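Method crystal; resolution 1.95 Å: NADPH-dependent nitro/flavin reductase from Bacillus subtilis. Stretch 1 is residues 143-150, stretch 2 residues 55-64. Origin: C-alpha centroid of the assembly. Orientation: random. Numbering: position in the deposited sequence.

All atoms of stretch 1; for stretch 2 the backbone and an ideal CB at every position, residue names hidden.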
# COMPACT_ATOMS: atom_id res chain seq x y z
N ASP A 143 -9.23 -13.29 -13.79
CA ASP A 143 -10.35 -14.25 -13.84
C ASP A 143 -9.81 -15.65 -13.62
O ASP A 143 -10.38 -16.40 -12.84
CB ASP A 143 -11.13 -14.14 -15.16
CG ASP A 143 -12.58 -14.65 -15.07
OD1 ASP A 143 -12.78 -15.86 -14.79
OD2 ASP A 143 -13.51 -13.85 -15.31
N LYS A 144 -8.66 -15.98 -14.23
CA LYS A 144 -8.04 -17.29 -14.05
C LYS A 144 -7.38 -17.41 -12.68
O LYS A 144 -7.43 -18.49 -12.09
CB LYS A 144 -7.08 -17.62 -15.20
CG LYS A 144 -7.83 -17.79 -16.52
CD LYS A 144 -6.93 -18.24 -17.67
CE LYS A 144 -7.64 -18.20 -19.01
NZ LYS A 144 -8.86 -19.05 -19.04
N VAL A 145 -6.79 -16.33 -12.16
CA VAL A 145 -6.18 -16.29 -10.82
C VAL A 145 -7.25 -16.55 -9.74
O VAL A 145 -7.04 -17.39 -8.85
CB VAL A 145 -5.38 -14.98 -10.58
CG1 VAL A 145 -4.95 -14.84 -9.13
CG2 VAL A 145 -4.15 -14.91 -11.51
N THR A 146 -8.46 -15.92 -9.88
CA THR A 146 -9.55 -16.14 -8.93
C THR A 146 -10.03 -17.59 -8.97
O THR A 146 -10.44 -18.11 -7.93
CB THR A 146 -10.70 -15.13 -9.12
OG1 THR A 146 -11.28 -15.28 -10.41
CG2 THR A 146 -10.27 -13.68 -8.89
N GLU A 147 -9.94 -18.26 -10.14
CA GLU A 147 -10.30 -19.68 -10.26
C GLU A 147 -9.25 -20.55 -9.56
O GLU A 147 -9.62 -21.51 -8.89
CB GLU A 147 -10.43 -20.11 -11.73
CG GLU A 147 -11.56 -19.47 -12.50
CD GLU A 147 -11.77 -20.17 -13.83
OE1 GLU A 147 -11.42 -19.58 -14.87
OE2 GLU A 147 -12.22 -21.34 -13.81
N VAL A 148 -7.94 -20.22 -9.72
CA VAL A 148 -6.85 -20.98 -9.07
C VAL A 148 -7.01 -20.90 -7.53
O VAL A 148 -6.93 -21.91 -6.83
CB VAL A 148 -5.44 -20.49 -9.53
CG1 VAL A 148 -4.32 -21.07 -8.67
CG2 VAL A 148 -5.18 -20.79 -11.00
N LEU A 149 -7.25 -19.69 -7.03
CA LEU A 149 -7.35 -19.42 -5.59
C LEU A 149 -8.76 -19.61 -5.02
O LEU A 149 -8.92 -19.53 -3.80
CB LEU A 149 -6.83 -18.00 -5.29
CG LEU A 149 -5.41 -17.66 -5.77
CD1 LEU A 149 -5.11 -16.19 -5.57
CD2 LEU A 149 -4.36 -18.51 -5.07
N GLN A 150 -9.77 -19.82 -5.89
CA GLN A 150 -11.19 -20.00 -5.51
C GLN A 150 -11.65 -18.84 -4.62
O GLN A 150 -12.22 -19.05 -3.54
CB GLN A 150 -11.43 -21.39 -4.89
CG GLN A 150 -11.25 -22.54 -5.89
CD GLN A 150 -12.41 -22.68 -6.86
OE1 GLN A 150 -13.54 -23.02 -6.47
NE2 GLN A 150 -12.17 -22.42 -8.14
N UNK A 55 1.11 -27.35 -8.28
CA UNK A 55 0.28 -27.05 -9.45
C UNK A 55 -0.22 -25.63 -9.45
O UNK A 55 -0.20 -24.99 -10.50
CB UNK A 55 -0.91 -28.01 -9.52
N UNK A 56 -0.67 -25.12 -8.30
CA UNK A 56 -1.16 -23.73 -8.22
C UNK A 56 -0.03 -22.71 -8.39
O UNK A 56 -0.22 -21.71 -9.08
CB UNK A 56 -1.86 -23.50 -6.88
N UNK A 57 1.15 -22.96 -7.80
CA UNK A 57 2.32 -22.06 -7.95
C UNK A 57 2.70 -21.97 -9.42
O UNK A 57 3.00 -20.88 -9.92
CB UNK A 57 3.51 -22.55 -7.12
N UNK A 58 2.66 -23.13 -10.13
CA UNK A 58 2.96 -23.23 -11.56
C UNK A 58 1.97 -22.43 -12.38
O UNK A 58 2.38 -21.63 -13.21
CB UNK A 58 2.95 -24.69 -12.01
N UNK A 59 0.66 -22.64 -12.15
CA UNK A 59 -0.37 -21.91 -12.89
C UNK A 59 -0.20 -20.41 -12.72
O UNK A 59 -0.27 -19.68 -13.70
CB UNK A 59 -1.77 -22.33 -12.43
N UNK A 60 0.01 -19.95 -11.48
CA UNK A 60 0.18 -18.52 -11.19
C UNK A 60 1.42 -17.97 -11.88
O UNK A 60 1.37 -16.86 -12.42
CB UNK A 60 0.27 -18.28 -9.68
N UNK A 61 2.51 -18.75 -11.93
CA UNK A 61 3.73 -18.34 -12.62
C UNK A 61 3.40 -18.07 -14.11
O UNK A 61 3.80 -17.04 -14.65
CB UNK A 61 4.81 -19.41 -12.48
N UNK A 62 2.67 -19.01 -14.75
CA UNK A 62 2.27 -18.90 -16.17
C UNK A 62 1.40 -17.68 -16.37
O UNK A 62 1.69 -16.85 -17.25
CB UNK A 62 1.53 -20.15 -16.63
N UNK A 63 0.34 -17.54 -15.55
CA UNK A 63 -0.59 -16.40 -15.63
C UNK A 63 0.15 -15.09 -15.43
O UNK A 63 -0.19 -14.11 -16.09
CB UNK A 63 -1.70 -16.53 -14.59
N UNK A 64 1.20 -15.08 -14.59
CA UNK A 64 2.01 -13.88 -14.30
C UNK A 64 2.97 -13.49 -15.45
O UNK A 64 3.66 -12.46 -15.38
CB UNK A 64 2.82 -14.11 -13.02

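Stretch 2 runs as a helix almost antiparallel to helix 143-149, at 173° between directions and 10.3 Å at closest approach. Because a helix turns about once every 3.6 residues, positions 56, 59, 60 and 63 share the face next to stretch 1.

Position 55 has nothing of stretch 1 within 5.5 Å of its ideal CB, and many helix-tolerant side chains would suit it. It is Glu-55, whose carboxylate is taken up by position 58.

At position 56 the CA-to-CB bond points toward stretch 1, and the ideal CB lies 3.9 Å from CG1 of Val-148. Just before Gln-150, which has positive phi, the carbonyl of Val-148 receives no backbone hydrogen bond within its stretch. A methyl-lined approach with an acceptor beyond it favours a long side chain, apolar along its stem and a donor at its tip; a plain aliphatic chain could also pack. Lys-56 does both jobs: its CB lies 3.8 Å from Val-148 CG1, and its NZ donates a 2.8 Å hydrogen bond to Val-148 O.

Position 57 points away, leaving stretch 1 no say in the choice; it is Lys-57, whose NZ is bonded elsewhere in the structure. Position 58 is likewise out of reach. Arg-58 sits one helical turn after Glu-55 and forms a salt bridge, NH1 to OE2 at 2.9 Å, while its NE donates to Glu-55 OE1 at 3.0 Å.

Position 59 points toward stretch 1, its ideal CB 4.0 Å from CG2 of Val-148. An aliphatic residue would suit, as would a longer polar one able to carry its end past the valine. Glu-59 is found, with OE2 3.7 Å from Val-148 CG2, a van der Waals contact that leaves the carboxylate without a hydrogen bond to stretch 1.

Position 60 points sideways, its ideal CB 5.5 Å from Val-148 CG1, so a small residue would reach little; a branched aliphatic or methionine could extend to the methyls of Val-145, Val-148 and Leu-149. Leu-60 does so: CD2 lies 3.9 Å from Val-145 CG1 and 4.0 Å from Val-148 CG1, and CD1 4.2 Å from Leu-149 CD2.

Positions 61 and 62 are out of reach and unconstrained by stretch 1; they are Ser-61 and Val-62.

Position 63 points toward stretch 1, its ideal CB 4.3 Å from Val-145 CG2. The CB of Lys-144 is also within reach of a side chain here. A sizeable apolar residue fits. Leu-63 places CD1 3.8 Å from Val-145 CG2 and CD2 3.7 Å from Lys-144 CB, and completes, with 56, 59 and 60, the hole that receives Val-148.

Position 64, pointing sideways beyond contact, is Ala-64.

Stretch 2 55-64: EKKRELSVLA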
# COMPACT_ATOMS: atom_id res chain seq x y z
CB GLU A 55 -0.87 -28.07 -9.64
CG GLU A 55 -1.79 -27.81 -10.84
CD GLU A 55 -1.22 -27.58 -12.24
OE1 GLU A 55 -0.03 -27.89 -12.47
OE2 GLU A 55 -1.96 -27.10 -13.12
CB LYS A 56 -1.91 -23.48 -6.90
CG LYS A 56 -3.19 -24.31 -6.79
CD LYS A 56 -3.99 -23.99 -5.52
CE LYS A 56 -5.24 -24.85 -5.42
NZ LYS A 56 -6.16 -24.60 -6.53
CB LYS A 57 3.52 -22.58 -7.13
CG LYS A 57 3.40 -22.34 -5.62
CD LYS A 57 4.60 -22.90 -4.83
CE LYS A 57 5.73 -21.90 -4.77
NZ LYS A 57 6.66 -22.10 -3.62
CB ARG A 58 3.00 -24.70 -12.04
CG ARG A 58 3.58 -24.83 -13.45
CD ARG A 58 3.04 -26.03 -14.20
NE ARG A 58 1.57 -26.08 -14.26
CZ ARG A 58 0.83 -25.46 -15.17
NH1 ARG A 58 -0.49 -25.57 -15.14
NH2 ARG A 58 1.40 -24.73 -16.12
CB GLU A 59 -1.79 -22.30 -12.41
CG GLU A 59 -2.23 -23.71 -12.75
CD GLU A 59 -3.54 -24.05 -12.08
OE1 GLU A 59 -3.55 -24.32 -10.85
OE2 GLU A 59 -4.58 -23.96 -12.77
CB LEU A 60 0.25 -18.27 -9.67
CG LEU A 60 -1.05 -18.60 -8.88
CD1 LEU A 60 -0.81 -18.57 -7.39
CD2 LEU A 60 -2.24 -17.69 -9.30
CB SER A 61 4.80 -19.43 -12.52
OG SER A 61 5.87 -19.13 -13.39
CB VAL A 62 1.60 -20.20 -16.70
CG1 VAL A 62 1.05 -19.99 -18.11
CG2 VAL A 62 2.58 -21.35 -16.68
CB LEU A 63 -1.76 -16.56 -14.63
CG LEU A 63 -2.68 -17.78 -14.84
CD1 LEU A 63 -3.59 -18.03 -13.62
CD2 LEU A 63 -3.46 -17.68 -16.14
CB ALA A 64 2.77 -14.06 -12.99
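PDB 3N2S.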